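Local coordinates for chitin-binding domain 3 protein (Micromonospora aurantiaca ATCC 27029, PDB 5OPF), which is a copper-dependent lytic polysaccharide monooxygenase that probably cleaves crystalline polysaccharides such as cellulose or chitin by oxidation, at residues W89-T95 against D190-G194; F98-D104 against V172-W176. One frame throughout, in Å; residues are numbered along the deposited sequence.

Contact 1: residues W89-T95 against D190-G194; sequences WKTVPVT and DVDFG
A short parallel beta pairing joins 89-95 to the C-terminal end of the chain, 190-194, where strand 92-93 lies alongside strand 183-192 in the mixed sheet of the LPMO core. Segment 89-95 is extended throughout, and 190-194 as far as Asp192; the register sets Val92 opposite Val191 and Pro93 opposite Asp192, CA-CA 4.9 Å in each bridge. Three backbone hydrogen bonds make the parallel ladder: Val92 N to Asp190 O (3.3 Å, weak), Asp192 N to Val92 O (2.9 Å) and Val94 N to Asp192 O (3.0 Å). Beyond the ladder, Val94 (chi1 m) lays CG2 over the face of the Phe193 ring (chi1 m), 3.6 Å from its centroid and 12° off the normal, a CH-pi contact; the same CG2 is 3.8 Å from Val191 CB. Phe193 turns to phi/psi -75/1, and Asp192 OD1 accepts from Gly194 N at 2.8 Å, an Asx turn closing the chain. At the other end Asp190 OD2 lies 3.1 Å from Trp89 CB and forms a salt bridge with Arg10, which also makes a cation-pi contact with Trp89. One water oxygen lies within hydrogen-bonding distance of Asp190 OD2 (2.7 Å) and Lys90 O (2.8 Å); a second water, through its O, links Thr91 OG1 (2.7 Å) to Asp192 OD2 (2.6 Å). Backbone hydrogen bonding thus fixes the register, while carboxylates, waters and one aromatic face complete the join.

Contact 2: residues F98-D104 against V172-W176; sequences FRVKFFD and VYTIW
Strands 98-104 and 172-176 are both in beta conformation throughout and run in broadly the same direction, crossing at -43° with their axes 10.2 Å apart at closest. That spacing, with CA-CA distances of 8.6 Å for Val100-Thr174 and 9.0 Å for Phe102-Trp176, is that of two sheets packed face to face: the beta-sandwich core of the LPMO fold, an immunoglobulin-like E-set arrangement. Alternate residues point inward, Phe98, Val100, Phe102 and Asp104 from one sheet against Val172, Thr174 and Trp176 from the other. Phe98 (chi1 p) places CZ 4.0 Å from Val172 CG2. Val100 (chi1 t) sets CG2 4.4 Å from Val172 CG1 and CG1 4.0 Å from Thr174 OG1. Phe102 (chi1 t) presents its ring edge both to Thr174 CG2, 4.2 Å from CD2, and to the face of Trp176 (chi1 t, chi2 29°), an offset edge-to-face pair: the Phe102 ring and the six-membered ring of Trp176 have centroids 4.8 Å apart and planes at 61°, with Phe102 CE1 3.2 Å from Trp176 CE3. Trp176 also stacks on the copper ligand Tyr185, so this end adjoins the metal site. Asp104 (chi1 t) accepts from the backbone N of Ala106 and of the copper ligand His108, and its CG sits 3.4 Å from Trp176 CH2.

Overall arrangement
Contact 2 lies in the core, with all seven touching residues buried, whereas contact 1 is partly exposed, its centre about 13 Å from the centre of the chain, against about 7 Å for that of contact 2. Their chemistry follows: contact 1, within one sheet, rests mainly on backbone hydrogen bonds, with waters and one CH-pi contact; contact 2, between sheets, mainly on apolar and aromatic side chains, with Thr174 and Asp104 among them. Strands 169-178 and 183-192 are antiparallel neighbours in the mixed sheet, while 92-93 is followed in the chain by 97-104 of the other sheet, so each contact takes one strand from each of two successive pairs. They touch where Val191 CG1 meets Val172 CG2 (3.8 Å) and Phe193 CZ meets Phe98 CE1 (3.8 Å).

Contact 1: residues W89-T95 against D190-G194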
ATOM      1  N   TRP A  89       6.535  -8.768  -7.770  1.00  7.10           N
ATOM      2  CA  TRP A  89       5.179  -8.239  -7.680  1.00  6.31           C
ATOM      3  C   TRP A  89       4.859  -7.427  -8.928  1.00  6.65           C
ATOM      4  O   TRP A  89       5.715  -6.707  -9.454  1.00  7.41           O
ATOM      5  CB  TRP A  89       5.070  -7.316  -6.459  1.00  6.87           C
ATOM      6  CG  TRP A  89       5.181  -8.027  -5.144  1.00  6.71           C
ATOM      7  CD1 TRP A  89       6.329  -8.280  -4.429  1.00  6.95           C
ATOM      8  CD2 TRP A  89       4.106  -8.591  -4.386  1.00  6.32           C
ATOM      9  NE1 TRP A  89       6.029  -8.965  -3.283  1.00  7.39           N
ATOM     10  CE2 TRP A  89       4.675  -9.170  -3.230  1.00  6.52           C
ATOM     11  CE3 TRP A  89       2.720  -8.668  -4.572  1.00  6.04           C
ATOM     12  CZ2 TRP A  89       3.909  -9.822  -2.271  1.00  6.61           C
ATOM     13  CZ3 TRP A  89       1.960  -9.310  -3.615  1.00  6.53           C
ATOM     14  CH2 TRP A  89       2.558  -9.887  -2.483  1.00  6.51           C
ATOM     15  N   LYS A  90       3.630  -7.534  -9.416  1.00  6.31           N
ATOM     16  CA  LYS A  90       3.246  -6.786 -10.604  1.00  6.90           C
ATOM     17  C   LYS A  90       3.253  -5.283 -10.342  1.00  6.11           C
ATOM     18  O   LYS A  90       2.656  -4.798  -9.372  1.00  6.33           O
ATOM     19  CB  LYS A  90       1.867  -7.223 -11.091  1.00  8.18           C
ATOM     20  CG  LYS A  90       1.778  -8.684 -11.486  1.00 11.60           C
ATOM     21  CD  LYS A  90       2.810  -9.100 -12.523  1.00 12.72           C
ATOM     22  CE  LYS A  90       2.649 -10.580 -12.865  1.00 12.10           C
ATOM     23  NZ  LYS A  90       3.729 -11.062 -13.769  1.00 16.68           N
ATOM     24  N   THR A  91       3.897  -4.540 -11.245  1.00  6.27           N
ATOM     25  CA  THR A  91       3.980  -3.085 -11.175  1.00  6.09           C
ATOM     26  C   THR A  91       2.945  -2.436 -12.090  1.00  6.42           C
ATOM     27  O   THR A  91       2.421  -3.059 -13.019  1.00  7.41           O
ATOM     28  CB  THR A  91       5.372  -2.608 -11.612  1.00  6.27           C
ATOM     29  OG1 THR A  91       5.630  -3.060 -12.947  1.00  6.94           O
ATOM     30  CG2 THR A  91       6.463  -3.136 -10.698  1.00  6.78           C
ATOM     31  N   VAL A  92       2.700  -1.149 -11.855  1.00  6.30           N
ATOM     32  CA  VAL A  92       2.049  -0.285 -12.839  1.00  7.39           C
ATOM     33  C   VAL A  92       3.010   0.844 -13.185  1.00  6.50           C
ATOM     34  O   VAL A  92       3.857   1.227 -12.352  1.00  6.77           O
ATOM     35  CB  VAL A  92       0.700   0.261 -12.351  1.00  7.54           C
ATOM     36  CG1 VAL A  92      -0.286  -0.883 -12.100  1.00  8.78           C
ATOM     37  CG2 VAL A  92       0.859   1.124 -11.111  1.00  7.49           C
ATOM     38  N   PRO A  93       2.888   1.424 -14.375  1.00  7.56           N
ATOM     39  CA  PRO A  93       3.808   2.492 -14.780  1.00  8.06           C
ATOM     40  C   PRO A  93       3.432   3.835 -14.183  1.00  8.09           C
ATOM     41  O   PRO A  93       2.259   4.215 -14.146  1.00 10.52           O
ATOM     42  CB  PRO A  93       3.651   2.530 -16.305  1.00 10.11           C
ATOM     43  CG  PRO A  93       2.314   1.959 -16.562  1.00 13.31           C
ATOM     44  CD  PRO A  93       2.043   0.961 -15.490  1.00  8.53           C
ATOM     45  N   VAL A  94       4.448   4.563 -13.719  1.00  8.11           N
ATOM     46  CA  VAL A  94       4.284   5.910 -13.189  1.00  9.28           C
ATOM     47  C   VAL A  94       5.420   6.785 -13.714  1.00  8.94           C
ATOM     48  O   VAL A  94       6.416   6.295 -14.249  1.00 10.61           O
ATOM     49  CB  VAL A  94       4.245   5.942 -11.645  1.00  9.64           C
ATOM     50  CG1 VAL A  94       3.090   5.088 -11.118  1.00 10.21           C
ATOM     51  CG2 VAL A  94       5.589   5.496 -11.055  1.00 10.19           C
ATOM     52  N   THR A  95       5.241   8.099 -13.589  1.00 10.00           N
ATOM     53  CA  THR A  95       6.279   9.080 -13.878  1.00 11.06           C
ATOM     54  C   THR A  95       6.797   9.665 -12.568  1.00  8.50           C
ATOM     55  O   THR A  95       6.207   9.479 -11.506  1.00  8.42           O
ATOM     56  CB  THR A  95       5.752  10.189 -14.807  1.00 14.54           C
ATOM     57  OG1 THR A  95       4.605  10.814 -14.224  1.00 20.96           O
ATOM     58  CG2 THR A  95       5.377   9.613 -16.160  1.00 19.34           C
ATOM     59  N   ASP A 190       3.575  -1.473  -5.783  1.00  4.82           N
ATOM     60  CA  ASP A 190       4.677  -1.691  -6.710  1.00  5.11           C
ATOM     61  C   ASP A 190       4.482  -0.869  -7.975  1.00  5.03           C
ATOM     62  O   ASP A 190       3.416  -0.895  -8.598  1.00  5.28           O
ATOM     63  CB  ASP A 190       4.802  -3.179  -7.024  1.00  5.16           C
ATOM     64  CG  ASP A 190       5.052  -3.992  -5.779  1.00  5.26           C
ATOM     65  OD1 ASP A 190       6.205  -3.938  -5.288  1.00  6.02           O
ATOM     66  OD2 ASP A 190       4.087  -4.650  -5.277  1.00  5.42           O
ATOM     67  N   VAL A 191       5.524  -0.121  -8.342  1.00  5.08           N
ATOM     68  CA  VAL A 191       5.468   0.774  -9.489  1.00  5.42           C
ATOM     69  C   VAL A 191       6.731   0.623 -10.320  1.00  5.43           C
ATOM     70  O   VAL A 191       7.742   0.079  -9.873  1.00  5.49           O
ATOM     71  CB  VAL A 191       5.270   2.253  -9.076  1.00  5.65           C
ATOM     72  CG1 VAL A 191       3.981   2.419  -8.302  1.00  6.20           C
ATOM     73  CG2 VAL A 191       6.465   2.770  -8.289  1.00  6.14           C
ATOM     74  N   ASP A 192       6.674   1.138 -11.543  1.00  5.69           N
ATOM     75  CA  ASP A 192       7.843   1.191 -12.410  1.00  5.89           C
ATOM     76  C   ASP A 192       7.890   2.596 -12.988  1.00  6.14           C
ATOM     77  O   ASP A 192       6.974   2.999 -13.714  1.00  6.76           O
ATOM     78  CB  ASP A 192       7.754   0.122 -13.498  1.00  6.98           C
ATOM     79  CG  ASP A 192       9.057  -0.046 -14.265  1.00  6.58           C
ATOM     80  OD1 ASP A 192       9.705   0.971 -14.599  1.00  7.78           O
ATOM     81  OD2 ASP A 192       9.442  -1.211 -14.537  1.00  8.60           O
ATOM     82  N   PHE A 193       8.938   3.347 -12.649  1.00  6.39           N
ATOM     83  CA  PHE A 193       9.116   4.724 -13.101  1.00  6.94           C
ATOM     84  C   PHE A 193       9.554   4.827 -14.558  1.00  8.23           C
ATOM     85  O   PHE A 193       9.721   5.943 -15.072  1.00  9.88           O
ATOM     86  CB  PHE A 193      10.088   5.465 -12.161  1.00  7.56           C
ATOM     87  CG  PHE A 193       9.459   5.887 -10.858  1.00  6.75           C
ATOM     88  CD1 PHE A 193       8.842   7.115 -10.757  1.00  7.49           C
ATOM     89  CD2 PHE A 193       9.472   5.064  -9.751  1.00  7.35           C
ATOM     90  CE1 PHE A 193       8.237   7.520  -9.580  1.00  7.56           C
ATOM     91  CE2 PHE A 193       8.870   5.459  -8.563  1.00  6.96           C
ATOM     92  CZ  PHE A 193       8.243   6.691  -8.475  1.00  6.95           C
ATOM     93  N   GLY A 194       9.708   3.702 -15.243  1.00  9.46           N
ATOM     94  CA  GLY A 194      10.052   3.707 -16.655  1.00 10.39           C
ATOM     95  C   GLY A 194      11.537   3.669 -16.911  1.00 10.05           C
ATOM     96  O   GLY A 194      12.340   3.700 -15.955  1.00 10.31           O
ATOM     97  OXT GLY A 194      11.930   3.615 -18.091  1.00 10.07           O
TER
HETATM   98  O   HOH W   1       1.919  -5.432  -6.757  1.00  5.80           O
HETATM   99  O   HOH W   2       8.131  -3.442 -13.987  1.00 11.16           O

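Contact 2: residues F98-D104 against V172-W176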
ATOM      1  N   PHE A  98       3.992  12.042  -9.807  1.00  9.95           N
ATOM      2  CA  PHE A  98       2.835  11.180  -9.940  1.00 10.21           C
ATOM      3  C   PHE A  98       1.854  11.521  -8.836  1.00 10.12           C
ATOM      4  O   PHE A  98       2.109  12.382  -7.988  1.00 11.51           O
ATOM      5  CB  PHE A  98       3.223   9.695  -9.970  1.00 12.69           C
ATOM      6  CG  PHE A  98       3.756   9.165  -8.667  1.00 11.09           C
ATOM      7  CD1 PHE A  98       5.040   9.462  -8.248  1.00 11.71           C
ATOM      8  CD2 PHE A  98       2.972   8.351  -7.870  1.00 11.69           C
ATOM      9  CE1 PHE A  98       5.536   8.966  -7.064  1.00 11.30           C
ATOM     10  CE2 PHE A  98       3.456   7.850  -6.684  1.00 13.33           C
ATOM     11  CZ  PHE A  98       4.741   8.155  -6.275  1.00 12.45           C
ATOM     12  N   ARG A  99       0.702  10.866  -8.890  1.00 10.53           N
ATOM     13  CA  ARG A  99      -0.392  11.101  -7.963  1.00 10.13           C
ATOM     14  C   ARG A  99      -0.831   9.782  -7.353  1.00  9.98           C
ATOM     15  O   ARG A  99      -1.026   8.797  -8.075  1.00 12.05           O
ATOM     16  CB  ARG A  99      -1.566  11.749  -8.708  1.00 13.67           C
ATOM     17  CG  ARG A  99      -1.182  13.112  -9.259  1.00 14.82           C
ATOM     18  CD  ARG A  99      -2.004  13.542 -10.455  1.00 17.66           C
ATOM     19  NE  ARG A  99      -3.411  13.776 -10.149  1.00 15.79           N
ATOM     20  CZ  ARG A  99      -3.874  14.755  -9.377  1.00 17.23           C
ATOM     21  NH1 ARG A  99      -3.036  15.594  -8.772  1.00 19.19           N
ATOM     22  NH2 ARG A  99      -5.178  14.892  -9.205  1.00 17.32           N
ATOM     23  N   VAL A 100      -1.008   9.772  -6.035  1.00  7.35           N
ATOM     24  CA  VAL A 100      -1.507   8.612  -5.309  1.00  6.89           C
ATOM     25  C   VAL A 100      -2.986   8.835  -5.037  1.00  6.80           C
ATOM     26  O   VAL A 100      -3.356   9.793  -4.348  1.00  7.69           O
ATOM     27  CB  VAL A 100      -0.734   8.426  -3.994  1.00  7.10           C
ATOM     28  CG1 VAL A 100      -1.379   7.352  -3.124  1.00  8.44           C
ATOM     29  CG2 VAL A 100       0.745   8.105  -4.275  1.00  9.23           C
ATOM     30  N   LYS A 101      -3.840   7.963  -5.573  1.00  6.82           N
ATOM     31  CA  LYS A 101      -5.277   8.032  -5.328  1.00  6.81           C
ATOM     32  C   LYS A 101      -5.619   7.133  -4.150  1.00  6.37           C
ATOM     33  O   LYS A 101      -5.444   5.905  -4.222  1.00  6.44           O
ATOM     34  CB  LYS A 101      -6.083   7.601  -6.550  1.00  7.71           C
ATOM     35  CG  LYS A 101      -7.582   7.800  -6.355  1.00  8.64           C
ATOM     36  CD  LYS A 101      -8.378   7.329  -7.567  1.00 10.48           C
ATOM     37  CE  LYS A 101      -9.877   7.283  -7.290  1.00 15.90           C
ATOM     38  NZ  LYS A 101     -10.640   6.858  -8.513  1.00 20.78           N
ATOM     39  N   PHE A 102      -6.099   7.754  -3.072  1.00  6.16           N
ATOM     40  CA  PHE A 102      -6.532   7.047  -1.881  1.00  6.04           C
ATOM     41  C   PHE A 102      -8.053   6.974  -1.866  1.00  5.94           C
ATOM     42  O   PHE A 102      -8.717   7.996  -2.036  1.00  7.20           O
ATOM     43  CB  PHE A 102      -6.029   7.726  -0.603  1.00  6.97           C
ATOM     44  CG  PHE A 102      -5.884   6.752   0.499  1.00  7.36           C
ATOM     45  CD1 PHE A 102      -6.992   6.277   1.181  1.00  7.73           C
ATOM     46  CD2 PHE A 102      -4.646   6.220   0.789  1.00  8.93           C
ATOM     47  CE1 PHE A 102      -6.844   5.289   2.142  1.00  9.31           C
ATOM     48  CE2 PHE A 102      -4.491   5.251   1.742  1.00  9.78           C
ATOM     49  CZ  PHE A 102      -5.584   4.778   2.417  1.00 10.44           C
ATOM     50  N   PHE A 103      -8.605   5.777  -1.652  1.00  5.89           N
ATOM     51  CA  PHE A 103     -10.049   5.558  -1.587  1.00  6.07           C
ATOM     52  C   PHE A 103     -10.426   5.097  -0.186  1.00  5.80           C
ATOM     53  O   PHE A 103      -9.853   4.122   0.319  1.00  6.64           O
ATOM     54  CB  PHE A 103     -10.455   4.503  -2.624  1.00  6.82           C
ATOM     55  CG  PHE A 103     -11.898   4.077  -2.562  1.00  7.40           C
ATOM     56  CD1 PHE A 103     -12.933   4.994  -2.612  1.00 10.37           C
ATOM     57  CD2 PHE A 103     -12.216   2.729  -2.444  1.00 11.83           C
ATOM     58  CE1 PHE A 103     -14.263   4.569  -2.559  1.00 11.54           C
ATOM     59  CE2 PHE A 103     -13.536   2.308  -2.392  1.00 12.84           C
ATOM     60  CZ  PHE A 103     -14.553   3.230  -2.437  1.00 13.02           C
ATOM     61  N   ASP A 104     -11.378   5.804   0.433  1.00  5.82           N
ATOM     62  CA  ASP A 104     -11.877   5.511   1.780  1.00  5.69           C
ATOM     63  C   ASP A 104     -13.373   5.235   1.679  1.00  5.96           C
ATOM     64  O   ASP A 104     -14.157   6.133   1.360  1.00  6.81           O
ATOM     65  CB  ASP A 104     -11.602   6.686   2.720  1.00  6.91           C
ATOM     66  CG  ASP A 104     -12.186   6.508   4.117  1.00  6.82           C
ATOM     67  OD1 ASP A 104     -12.628   5.398   4.456  1.00  7.59           O
ATOM     68  OD2 ASP A 104     -12.173   7.515   4.861  1.00  7.80           O
ATOM     69  N   VAL A 172       6.178   2.251  -3.570  1.00  4.76           N
ATOM     70  CA  VAL A 172       5.564   3.371  -2.870  1.00  4.78           C
ATOM     71  C   VAL A 172       5.030   2.838  -1.545  1.00  5.02           C
ATOM     72  O   VAL A 172       4.414   1.768  -1.488  1.00  5.38           O
ATOM     73  CB  VAL A 172       4.419   3.974  -3.710  1.00  5.27           C
ATOM     74  CG1 VAL A 172       3.862   5.226  -3.042  1.00  5.37           C
ATOM     75  CG2 VAL A 172       4.873   4.279  -5.136  1.00  7.15           C
ATOM     76  N   TYR A 173       5.268   3.578  -0.464  1.00  4.76           N
ATOM     77  CA  TYR A 173       4.719   3.234   0.846  1.00  4.95           C
ATOM     78  C   TYR A 173       3.890   4.411   1.317  1.00  4.81           C
ATOM     79  O   TYR A 173       4.419   5.515   1.503  1.00  5.40           O
ATOM     80  CB  TYR A 173       5.814   2.951   1.860  1.00  5.31           C
ATOM     81  CG  TYR A 173       5.379   2.256   3.133  1.00  4.92           C
ATOM     82  CD1 TYR A 173       4.661   1.055   3.096  1.00  5.87           C
ATOM     83  CD2 TYR A 173       5.745   2.747   4.383  1.00  6.09           C
ATOM     84  CE1 TYR A 173       4.312   0.373   4.257  1.00  5.67           C
ATOM     85  CE2 TYR A 173       5.411   2.068   5.545  1.00  5.68           C
ATOM     86  CZ  TYR A 173       4.709   0.882   5.476  1.00  5.22           C
ATOM     87  OH  TYR A 173       4.439   0.190   6.639  1.00  6.16           O
ATOM     88  N   THR A 174       2.596   4.177   1.501  1.00  4.76           N
ATOM     89  CA  THR A 174       1.650   5.211   1.892  1.00  4.84           C
ATOM     90  C   THR A 174       1.126   4.885   3.288  1.00  4.94           C
ATOM     91  O   THR A 174       0.656   3.762   3.546  1.00  5.66           O
ATOM     92  CB  THR A 174       0.501   5.314   0.869  1.00  5.02           C
ATOM     93  OG1 THR A 174       1.025   5.639  -0.428  1.00  5.48           O
ATOM     94  CG2 THR A 174      -0.487   6.396   1.263  1.00  5.43           C
ATOM     95  N   ILE A 175       1.181   5.876   4.176  1.00  5.04           N
ATOM     96  CA  ILE A 175       0.686   5.765   5.547  1.00  5.16           C
ATOM     97  C   ILE A 175      -0.491   6.720   5.694  1.00  5.25           C
ATOM     98  O   ILE A 175      -0.343   7.932   5.501  1.00  5.48           O
ATOM     99  CB  ILE A 175       1.771   6.110   6.585  1.00  5.35           C
ATOM    100  CG1 ILE A 175       2.998   5.217   6.398  1.00  6.86           C
ATOM    101  CG2 ILE A 175       1.186   5.991   8.021  1.00  7.04           C
ATOM    102  CD1 ILE A 175       4.132   5.500   7.372  1.00  8.34           C
ATOM    103  N   TRP A 176      -1.657   6.179   6.032  1.00  5.24           N
ATOM    104  CA  TRP A 176      -2.854   6.964   6.314  1.00  5.94           C
ATOM    105  C   TRP A 176      -3.139   6.913   7.809  1.00  5.54           C
ATOM    106  O   TRP A 176      -3.405   5.835   8.353  1.00  6.16           O
ATOM    107  CB  TRP A 176      -4.044   6.370   5.570  1.00  5.92           C
ATOM    108  CG  TRP A 176      -5.416   6.959   5.859  1.00  5.99           C
ATOM    109  CD1 TRP A 176      -5.738   8.241   6.241  1.00  5.62           C
ATOM    110  CD2 TRP A 176      -6.655   6.264   5.710  1.00  5.77           C
ATOM    111  NE1 TRP A 176      -7.115   8.368   6.334  1.00  5.94           N
ATOM    112  CE2 TRP A 176      -7.691   7.165   6.014  1.00  5.76           C
ATOM    113  CE3 TRP A 176      -6.985   4.955   5.367  1.00  6.00           C
ATOM    114  CZ2 TRP A 176      -9.033   6.802   5.947  1.00  7.03           C
ATOM    115  CZ3 TRP A 176      -8.311   4.595   5.317  1.00  6.71           C
ATOM    116  CH2 TRP A 176      -9.318   5.517   5.595  1.00  6.89           C
TER